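Local coordinates for protein tricorn protease (Thermoplasma acidophilum, PDB 1K32) that cleaves peptide bonds as a large hexameric serine protease, probably breaking down peptides released by the proteasome, with access to the active site probably gated by its beta-propeller domains, at residues N56-F61 and R65-R70; D110-D115 and T134-V139; L120-D125 and I144-L149. All blocks are in the same frame, centred on the assembly; numbering follows the deposited sequence.

Contact 1 of 3, residues N56-F61 and R65-R70; sequences NNARFF and RKIAIR
The beta hairpin of strands 54-60 and 66-73 is closed here by antiparallel pairing, R59 opposite A68 and F61 opposite K66 beside the turn. R59 and A68 are a hydrogen-bonded pair: R59 N donates to A68 O at 2.8 Å, and A68 N returns the bond to R59 O. Two residues nearer the turn, F61 N donates to K66 O at 2.8 Å. The non-hydrogen-bonded pairs A58-I69 and F60-I67 lie between such rungs, and A58 CA comes within 3.2 Å of A68 O as a CA-H...O contact. Their side chains share one face of the sheet: F60 CD2 lies 3.9 Å from I67 CG1, the two running side by side, while I67 CG2 meets A58 CB at 4.1 Å, and I28 of the preceding blade packs against this group. The hairpin supplies the first two strands of a blade in the N-terminal, six-bladed propeller. The opposite face, with R59, A68 and R70, is turned to strand 110-114 of the next blade. There R70 runs extended to T109 O and F108 O, and N57 ND2 is hydrogen-bonded to D110 OD2. At the turn end K66 lies along F61, its CG anti to the backbone N (chi1 -170°), which sends the chain along the ring and sets CD over one face; K66 CD is 3.4 Å from F61 CE1. The bend at chi3 leaves K66 NZ 5.0 Å from the F61 ring centroid, an off-centre cation-pi contact. F61 CE1 also touches A68 CB at 3.9 Å, and F84 meets the ring edge-to-face. With an alanine in place of F61, the K66 chain would probably lose its cover and be freer to swing, and a gap would open beside A68 and F84.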
loop_
_atom_site.group_PDB
_atom_site.type_symbol
_atom_site.label_atom_id
_atom_site.label_comp_id
_atom_site.label_asym_id
_atom_site.label_seq_id
_atom_site.Cartn_x
_atom_site.Cartn_y
_atom_site.Cartn_z
ATOM N N ASN A 56 5.304 18.266 -59.560
ATOM C CA ASN A 56 5.794 19.607 -59.881
ATOM C C ASN A 56 6.600 19.636 -61.181
ATOM O O ASN A 56 6.931 20.709 -61.683
ATOM C CB ASN A 56 6.661 20.157 -58.738
ATOM C CG ASN A 56 8.058 19.578 -58.742
ATOM O OD1 ASN A 56 9.037 20.267 -59.068
ATOM N ND2 ASN A 56 8.162 18.305 -58.402
ATOM N N ASN A 57 6.921 18.460 -61.713
ATOM C CA ASN A 57 7.692 18.359 -62.948
ATOM C C ASN A 57 7.354 17.072 -63.693
ATOM O O ASN A 57 7.090 16.048 -63.079
ATOM C CB ASN A 57 9.193 18.406 -62.650
ATOM C CG ASN A 57 10.030 18.684 -63.898
ATOM O OD1 ASN A 57 9.590 19.394 -64.788
ATOM N ND2 ASN A 57 11.251 18.131 -63.955
ATOM N N ALA A 58 7.348 17.145 -65.020
ATOM C CA ALA A 58 7.042 15.991 -65.874
ATOM C C ALA A 58 7.767 16.226 -67.187
ATOM O O ALA A 58 7.622 17.291 -67.790
ATOM C CB ALA A 58 5.541 15.881 -66.119
ATOM N N ARG A 59 8.542 15.230 -67.613
ATOM C CA ARG A 59 9.332 15.327 -68.831
ATOM C C ARG A 59 9.098 14.181 -69.799
ATOM O O ARG A 59 9.191 13.013 -69.417
ATOM C CB ARG A 59 10.829 15.359 -68.482
ATOM C CG ARG A 59 11.313 16.632 -67.780
ATOM C CD ARG A 59 11.224 17.828 -68.727
ATOM N NE ARG A 59 12.096 17.661 -69.884
ATOM C CZ ARG A 59 13.421 17.759 -69.844
ATOM N NH1 ARG A 59 14.136 17.589 -70.947
ATOM N NH2 ARG A 59 14.034 18.041 -68.703
ATOM N N PHE A 60 8.813 14.525 -71.054
ATOM C CA PHE A 60 8.617 13.537 -72.115
ATOM C C PHE A 60 9.967 12.887 -72.409
ATOM O O PHE A 60 10.987 13.567 -72.429
ATOM C CB PHE A 60 8.187 14.190 -73.440
ATOM C CG PHE A 60 6.719 14.523 -73.549
ATOM C CD1 PHE A 60 6.293 15.848 -73.550
ATOM C CD2 PHE A 60 5.776 13.524 -73.739
ATOM C CE1 PHE A 60 4.945 16.171 -73.747
ATOM C CE2 PHE A 60 4.425 13.831 -73.934
ATOM C CZ PHE A 60 4.010 15.156 -73.940
ATOM N N PHE A 61 9.984 11.581 -72.643
ATOM C CA PHE A 61 11.230 10.945 -73.030
ATOM C C PHE A 61 11.390 11.402 -74.482
ATOM O O PHE A 61 10.413 11.810 -75.114
ATOM C CB PHE A 61 11.130 9.417 -72.965
ATOM C CG PHE A 61 11.529 8.845 -71.641
ATOM C CD1 PHE A 61 10.734 9.030 -70.515
ATOM C CD2 PHE A 61 12.710 8.119 -71.514
ATOM C CE1 PHE A 61 11.113 8.498 -69.278
ATOM C CE2 PHE A 61 13.095 7.586 -70.285
ATOM C CZ PHE A 61 12.294 7.775 -69.169
ATOM N N ARG A 65 7.088 8.865 -75.932
ATOM C CA ARG A 65 6.289 7.696 -75.562
ATOM C C ARG A 65 6.090 7.580 -74.043
ATOM O O ARG A 65 4.981 7.346 -73.557
ATOM C CB ARG A 65 6.969 6.424 -76.077
ATOM C CG ARG A 65 7.338 6.445 -77.563
ATOM C CD ARG A 65 6.302 5.747 -78.423
ATOM N NE ARG A 65 6.173 4.332 -78.083
ATOM C CZ ARG A 65 5.197 3.550 -78.528
ATOM N NH1 ARG A 65 5.147 2.273 -78.169
ATOM N NH2 ARG A 65 4.266 4.047 -79.332
ATOM N N LYS A 66 7.175 7.722 -73.299
ATOM C CA LYS A 66 7.114 7.630 -71.848
ATOM C C LYS A 66 7.303 9.022 -71.233
ATOM O O LYS A 66 7.836 9.937 -71.873
ATOM C CB LYS A 66 8.208 6.684 -71.343
ATOM C CG LYS A 66 8.082 6.316 -69.867
ATOM C CD LYS A 66 9.305 5.567 -69.360
ATOM C CE LYS A 66 9.479 4.239 -70.042
ATOM N NZ LYS A 66 10.714 3.559 -69.560
ATOM N N ILE A 67 6.855 9.181 -69.994
ATOM C CA ILE A 67 6.991 10.452 -69.297
ATOM C C ILE A 67 7.604 10.237 -67.917
ATOM O O ILE A 67 7.132 9.402 -67.141
ATOM C CB ILE A 67 5.616 11.151 -69.139
ATOM C CG1 ILE A 67 5.027 11.467 -70.517
ATOM C CG2 ILE A 67 5.766 12.425 -68.303
ATOM C CD1 ILE A 67 3.611 11.984 -70.456
ATOM N N ALA A 68 8.660 10.986 -67.619
ATOM C CA ALA A 68 9.313 10.886 -66.317
ATOM C C ALA A 68 8.634 11.911 -65.406
ATOM O O ALA A 68 8.414 13.063 -65.801
ATOM C CB ALA A 68 10.794 11.169 -66.453
ATOM N N ILE A 69 8.303 11.500 -64.189
ATOM C CA ILE A 69 7.579 12.377 -63.274
ATOM C C ILE A 69 8.162 12.526 -61.871
ATOM O O ILE A 69 8.581 11.537 -61.254
ATOM C CB ILE A 69 6.125 11.869 -63.117
ATOM C CG1 ILE A 69 5.459 11.753 -64.492
ATOM C CG2 ILE A 69 5.340 12.806 -62.211
ATOM C CD1 ILE A 69 4.102 11.056 -64.470
ATOM N N ARG A 70 8.180 13.764 -61.371
ATOM C CA ARG A 70 8.656 14.035 -60.012
ATOM C C ARG A 70 7.432 14.306 -59.131
ATOM O O ARG A 70 6.621 15.191 -59.415
ATOM C CB ARG A 70 9.602 15.246 -59.955
ATOM C CG ARG A 70 10.125 15.508 -58.527
ATOM C CD ARG A 70 11.118 16.661 -58.431
ATOM N NE ARG A 70 11.702 16.837 -57.086
ATOM C CZ ARG A 70 11.096 17.439 -56.059
ATOM N NH1 ARG A 70 11.708 17.564 -54.896
ATOM N NH2 ARG A 70 9.875 17.924 -56.188
#

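Contact 2 of 3, residues D110-D115 and T134-V139; sequences DVAGFD and TCLYRV
A112 and L136 form the apolar half of this contact, D115 and R138 the polar half; both reach across strand 120-124, which lies between the two segments. In the apolar half the methyl of A112 points at strand 135-140, and A112 CB meets L136 CD2 at 3.6 Å. L136 leaves its backbone with CG beside the backbone N (chi1 -60°), and although its CB is not aimed at the partner strand, the CD2 branch swings back to close the distance; A154, in the loop beyond, also lies against this leucine. The CA atoms of A112 and L136 are 7.5 Å apart, near enough for one methyl on each side to bridge them. In the polar half the carboxylate of D115 crosses the R138 chain at its methylene: D115 OD1 is 3.5 Å from R138 CD. The charged atoms stand further off, with D115 OD1 4.7 Å from R138 NE and the carboxylate and guanidinium planes 34° apart, so the opposite charges may attract through space but do not form a salt bridge. The chi3 bend of R138 carries the guanidinium on past the aspartate. D115 OD2 accepts a hydrogen bond from N119 N, which ties the carboxylate to the loop that follows. The backbone between the two halves is irregular: I121 is met by two residues of the first strand, A112 and G113, in a classic beta bulge, and at the backbone angles of G113 any CB would press on the carbonyl O of A112. Strands 110-114, 120-124, 135-140 and 145-148 form a four-stranded antiparallel blade of the N-terminal beta propeller, and side chains of its first and third strands meet here over the second.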
loop_
_atom_site.group_PDB
_atom_site.type_symbol
_atom_site.label_atom_id
_atom_site.label_comp_id
_atom_site.label_asym_id
_atom_site.label_seq_id
_atom_site.Cartn_x
_atom_site.Cartn_y
_atom_site.Cartn_z
ATOM N N ASP A 110 15.336 15.022 -59.198
ATOM C CA ASP A 110 14.497 15.358 -60.335
ATOM C C ASP A 110 15.104 14.853 -61.636
ATOM O O ASP A 110 16.177 14.259 -61.641
ATOM C CB ASP A 110 14.357 16.886 -60.391
ATOM C CG ASP A 110 13.156 17.349 -61.197
ATOM O OD1 ASP A 110 12.879 18.572 -61.180
ATOM O OD2 ASP A 110 12.496 16.514 -61.838
ATOM N N VAL A 111 14.391 15.076 -62.734
ATOM C CA VAL A 111 14.865 14.696 -64.054
ATOM C C VAL A 111 15.858 15.782 -64.435
ATOM O O VAL A 111 15.576 16.967 -64.247
ATOM C CB VAL A 111 13.714 14.692 -65.068
ATOM C CG1 VAL A 111 14.266 14.552 -66.478
ATOM C CG2 VAL A 111 12.744 13.565 -64.744
ATOM N N ALA A 112 17.018 15.392 -64.945
ATOM C CA ALA A 112 18.037 16.369 -65.324
ATOM C C ALA A 112 18.151 16.515 -66.840
ATOM O O ALA A 112 18.558 17.570 -67.344
ATOM C CB ALA A 112 19.381 15.959 -64.741
ATOM N N GLY A 113 17.788 15.451 -67.556
ATOM C CA GLY A 113 17.864 15.459 -69.002
ATOM C C GLY A 113 17.886 14.046 -69.563
ATOM O O GLY A 113 17.685 13.069 -68.832
ATOM N N PHE A 114 18.105 13.936 -70.868
ATOM C CA PHE A 114 18.163 12.639 -71.522
ATOM C C PHE A 114 19.386 12.596 -72.424
ATOM O O PHE A 114 19.649 13.548 -73.170
ATOM C CB PHE A 114 16.900 12.389 -72.345
ATOM C CG PHE A 114 15.632 12.490 -71.556
ATOM C CD1 PHE A 114 15.010 13.722 -71.374
ATOM C CD2 PHE A 114 15.059 11.353 -70.983
ATOM C CE1 PHE A 114 13.833 13.826 -70.634
ATOM C CE2 PHE A 114 13.887 11.445 -70.244
ATOM C CZ PHE A 114 13.269 12.689 -70.069
ATOM N N ASP A 115 20.132 11.496 -72.356
ATOM C CA ASP A 115 21.323 11.370 -73.160
ATOM C C ASP A 115 20.950 11.058 -74.609
ATOM O O ASP A 115 19.781 10.838 -74.921
ATOM C CB ASP A 115 22.270 10.310 -72.557
ATOM C CG ASP A 115 21.765 8.889 -72.720
ATOM O OD1 ASP A 115 22.237 8.014 -71.966
ATOM O OD2 ASP A 115 20.922 8.636 -73.600
ATOM N N THR A 134 23.651 17.639 -55.761
ATOM C CA THR A 134 22.654 16.923 -56.555
ATOM C C THR A 134 23.395 16.386 -57.763
ATOM O O THR A 134 23.439 17.014 -58.820
ATOM C CB THR A 134 21.517 17.857 -56.995
ATOM O OG1 THR A 134 22.063 19.008 -57.655
ATOM C CG2 THR A 134 20.719 18.306 -55.779
ATOM N N CYS A 135 24.001 15.215 -57.572
ATOM C CA CYS A 135 24.792 14.563 -58.603
ATOM C C CYS A 135 23.968 13.948 -59.724
ATOM O O CYS A 135 22.798 13.646 -59.540
ATOM C CB CYS A 135 25.679 13.491 -57.952
ATOM S SG CYS A 135 26.864 14.210 -56.786
ATOM N N LEU A 136 24.597 13.770 -60.886
ATOM C CA LEU A 136 23.943 13.183 -62.060
ATOM C C LEU A 136 24.172 11.678 -62.173
ATOM O O LEU A 136 25.286 11.191 -61.962
ATOM C CB LEU A 136 24.460 13.843 -63.337
ATOM C CG LEU A 136 24.223 15.351 -63.447
ATOM C CD1 LEU A 136 24.826 15.867 -64.735
ATOM C CD2 LEU A 136 22.723 15.637 -63.389
ATOM N N TYR A 137 23.114 10.952 -62.522
ATOM C CA TYR A 137 23.186 9.508 -62.691
ATOM C C TYR A 137 22.347 9.089 -63.899
ATOM O O TYR A 137 21.274 9.649 -64.145
ATOM C CB TYR A 137 22.618 8.785 -61.460
ATOM C CG TYR A 137 23.284 9.112 -60.147
ATOM C CD1 TYR A 137 24.226 8.245 -59.588
ATOM C CD2 TYR A 137 22.959 10.281 -59.448
ATOM C CE1 TYR A 137 24.824 8.527 -58.366
ATOM C CE2 TYR A 137 23.553 10.574 -58.224
ATOM C CZ TYR A 137 24.481 9.691 -57.689
ATOM O OH TYR A 137 25.047 9.959 -56.474
ATOM N N ARG A 138 22.840 8.119 -64.663
ATOM C CA ARG A 138 22.068 7.606 -65.786
ATOM C C ARG A 138 21.245 6.489 -65.164
ATOM O O ARG A 138 21.785 5.667 -64.433
ATOM C CB ARG A 138 22.958 7.017 -66.880
ATOM C CG ARG A 138 22.135 6.339 -67.962
ATOM C CD ARG A 138 22.939 5.930 -69.187
ATOM N NE ARG A 138 23.945 4.914 -68.886
ATOM C CZ ARG A 138 25.199 5.194 -68.564
ATOM N NH1 ARG A 138 26.054 4.219 -68.301
ATOM N NH2 ARG A 138 25.598 6.457 -68.524
ATOM N N VAL A 139 19.946 6.463 -65.438
ATOM C CA VAL A 139 19.093 5.436 -64.868
ATOM C C VAL A 139 19.070 4.192 -65.755
ATOM O O VAL A 139 19.000 4.289 -66.985
ATOM C CB VAL A 139 17.648 5.943 -64.685
ATOM C CG1 VAL A 139 16.799 4.849 -64.024
ATOM C CG2 VAL A 139 17.648 7.228 -63.840
#

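Contact 3 of 3, residues L120-D125 and I144-L149; sequences LIISTD and INFVPL
I122 meets the ring of F146 across the intervening strand 135-140, and its chain can be followed outward atom by atom. I122 CB sits 3.5 Å from D110 O, the carbonyl of the first strand. From there the branch divides. CG2 turns to the neighbouring V139, while CG1 lies between the backbone N and the carbonyl carbon (chi1 59°), which directs the longer arm over V139 toward the outer strand. With chi2 extended, CD1 ends 3.5 Å from F146 CE2 and 3.6 Å from F146 CD2, so the tip meets the ring obliquely at its CD2-CE2 bond; the isoleucine arm runs roughly perpendicular to the phenylalanine side chain. Second and fourth strands of the same propeller blade are thereby joined above the third, on the face that also carries V139. Around F146 the blade gives way to other elements: Y796, in the PDZ domain, meets the ring edge-to-face, and F98 lies against it. I121, the next residue back along the strand, points to the opposite face. Its CG2 meets L149 CD1 at 4.0 Å and its CD1 the same methyl at 4.2 Å, beside R138. L149 has its CB directed toward strand 120-124, so that the one CD1 branch touches both methyls.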
loop_
_atom_site.group_PDB
_atom_site.type_symbol
_atom_site.label_atom_id
_atom_site.label_comp_id
_atom_site.label_asym_id
_atom_site.label_seq_id
_atom_site.Cartn_x
_atom_site.Cartn_y
_atom_site.Cartn_z
ATOM N N LEU A 120 17.219 8.139 -69.385
ATOM C CA LEU A 120 16.940 9.153 -68.381
ATOM C C LEU A 120 18.165 9.461 -67.521
ATOM O O LEU A 120 18.855 8.554 -67.064
ATOM C CB LEU A 120 15.812 8.686 -67.469
ATOM C CG LEU A 120 15.497 9.576 -66.263
ATOM C CD1 LEU A 120 15.087 10.959 -66.743
ATOM C CD2 LEU A 120 14.379 8.941 -65.439
ATOM N N ILE A 121 18.435 10.751 -67.334
ATOM C CA ILE A 121 19.518 11.200 -66.466
ATOM C C ILE A 121 18.806 11.941 -65.342
ATOM O O ILE A 121 17.976 12.819 -65.601
ATOM C CB ILE A 121 20.485 12.204 -67.147
ATOM C CG1 ILE A 121 21.081 11.592 -68.421
ATOM C CG2 ILE A 121 21.604 12.567 -66.154
ATOM C CD1 ILE A 121 21.857 10.307 -68.167
ATOM N N ILE A 122 19.115 11.580 -64.104
ATOM C CA ILE A 122 18.495 12.223 -62.967
ATOM C C ILE A 122 19.510 12.988 -62.163
ATOM O O ILE A 122 20.711 12.736 -62.250
ATOM C CB ILE A 122 17.786 11.213 -62.015
ATOM C CG1 ILE A 122 18.779 10.184 -61.478
ATOM C CG2 ILE A 122 16.628 10.555 -62.732
ATOM C CD1 ILE A 122 18.145 9.227 -60.453
ATOM N N SER A 123 19.007 13.941 -61.388
ATOM C CA SER A 123 19.844 14.762 -60.540
ATOM C C SER A 123 19.378 14.503 -59.125
ATOM O O SER A 123 18.189 14.616 -58.841
ATOM C CB SER A 123 19.658 16.226 -60.892
ATOM O OG SER A 123 20.277 17.039 -59.936
ATOM N N THR A 124 20.300 14.136 -58.236
ATOM C CA THR A 124 19.911 13.871 -56.857
ATOM C C THR A 124 21.049 13.877 -55.844
ATOM O O THR A 124 22.191 13.496 -56.142
ATOM C CB THR A 124 19.136 12.524 -56.738
ATOM O OG1 THR A 124 18.724 12.335 -55.386
ATOM C CG2 THR A 124 20.014 11.348 -57.153
ATOM N N ASP A 125 20.707 14.303 -54.633
ATOM C CA ASP A 125 21.644 14.378 -53.523
ATOM C C ASP A 125 21.378 13.221 -52.578
ATOM O O ASP A 125 22.031 13.091 -51.539
ATOM C CB ASP A 125 21.440 15.692 -52.772
ATOM C CG ASP A 125 20.019 15.853 -52.273
ATOM O OD1 ASP A 125 19.083 15.852 -53.097
ATOM O OD2 ASP A 125 19.838 15.975 -51.050
ATOM N N ILE A 144 16.851 -0.096 -61.374
ATOM C CA ILE A 144 17.577 -1.229 -60.788
ATOM C C ILE A 144 19.004 -0.816 -60.450
ATOM O O ILE A 144 19.586 -1.274 -59.465
ATOM C CB ILE A 144 17.659 -2.452 -61.763
ATOM C CG1 ILE A 144 16.260 -3.011 -62.054
ATOM C CG2 ILE A 144 18.565 -3.549 -61.160
ATOM C CD1 ILE A 144 15.582 -3.710 -60.876
ATOM N N ASN A 145 19.559 0.064 -61.271
ATOM C CA ASN A 145 20.929 0.515 -61.085
ATOM C C ASN A 145 21.090 1.977 -61.504
ATOM O O ASN A 145 20.390 2.461 -62.392
ATOM C CB ASN A 145 21.867 -0.383 -61.912
ATOM C CG ASN A 145 23.337 -0.031 -61.740
ATOM O OD1 ASN A 145 23.884 -0.090 -60.634
ATOM N ND2 ASN A 145 23.989 0.330 -62.841
ATOM N N PHE A 146 22.002 2.686 -60.852
ATOM C CA PHE A 146 22.240 4.086 -61.189
ATOM C C PHE A 146 23.723 4.251 -61.445
ATOM O O PHE A 146 24.558 3.856 -60.628
ATOM C CB PHE A 146 21.803 5.020 -60.056
ATOM C CG PHE A 146 20.347 4.927 -59.727
ATOM C CD1 PHE A 146 19.869 3.902 -58.913
ATOM C CD2 PHE A 146 19.439 5.835 -60.269
ATOM C CE1 PHE A 146 18.505 3.787 -58.648
ATOM C CE2 PHE A 146 18.081 5.725 -60.011
ATOM C CZ PHE A 146 17.605 4.706 -59.201
ATOM N N VAL A 147 24.041 4.832 -62.593
ATOM C CA VAL A 147 25.417 5.034 -62.993
ATOM C C VAL A 147 25.753 6.515 -62.899
ATOM O O VAL A 147 25.189 7.329 -63.621
ATOM C CB VAL A 147 25.643 4.568 -64.451
ATOM C CG1 VAL A 147 27.088 4.761 -64.821
ATOM C CG2 VAL A 147 25.207 3.099 -64.621
ATOM N N PRO A 148 26.689 6.873 -62.007
ATOM C CA PRO A 148 27.099 8.267 -61.821
ATOM C C PRO A 148 27.880 8.793 -63.020
ATOM O O PRO A 148 28.716 8.087 -63.589
ATOM C CB PRO A 148 27.941 8.204 -60.544
ATOM C CG PRO A 148 28.589 6.861 -60.643
ATOM C CD PRO A 148 27.444 5.975 -61.112
ATOM N N LEU A 149 27.600 10.026 -63.421
ATOM C CA LEU A 149 28.308 10.614 -64.550
ATOM C C LEU A 149 29.552 11.312 -64.053
ATOM O O LEU A 149 30.442 11.624 -64.828
ATOM C CB LEU A 149 27.402 11.594 -65.298
ATOM C CG LEU A 149 26.075 11.001 -65.795
ATOM C CD1 LEU A 149 25.465 11.953 -66.806
ATOM C CD2 LEU A 149 26.299 9.618 -66.431
#

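Contact 1 is a neighbour-strand hairpin in one propeller blade, held by backbone hydrogen bonds as well as side chains and burying 590 Å². Contacts 2 and 3 belong to the following blade and skip a strand each: 110-114 to 135-140, and 120-124 to 145-148. Their segments alternate along the chain, their centres lie about 5 Å apart, and they bury far less. Contact 3 is wholly apolar and mostly buried; contact 2 is partly buried, with an oppositely charged pair, not in contact at its charged atoms, on its partly exposed side. Between the blades, contact 1 meets contact 2 through a polar pair and through A68 and V111, and contact 3 through F61 and L120.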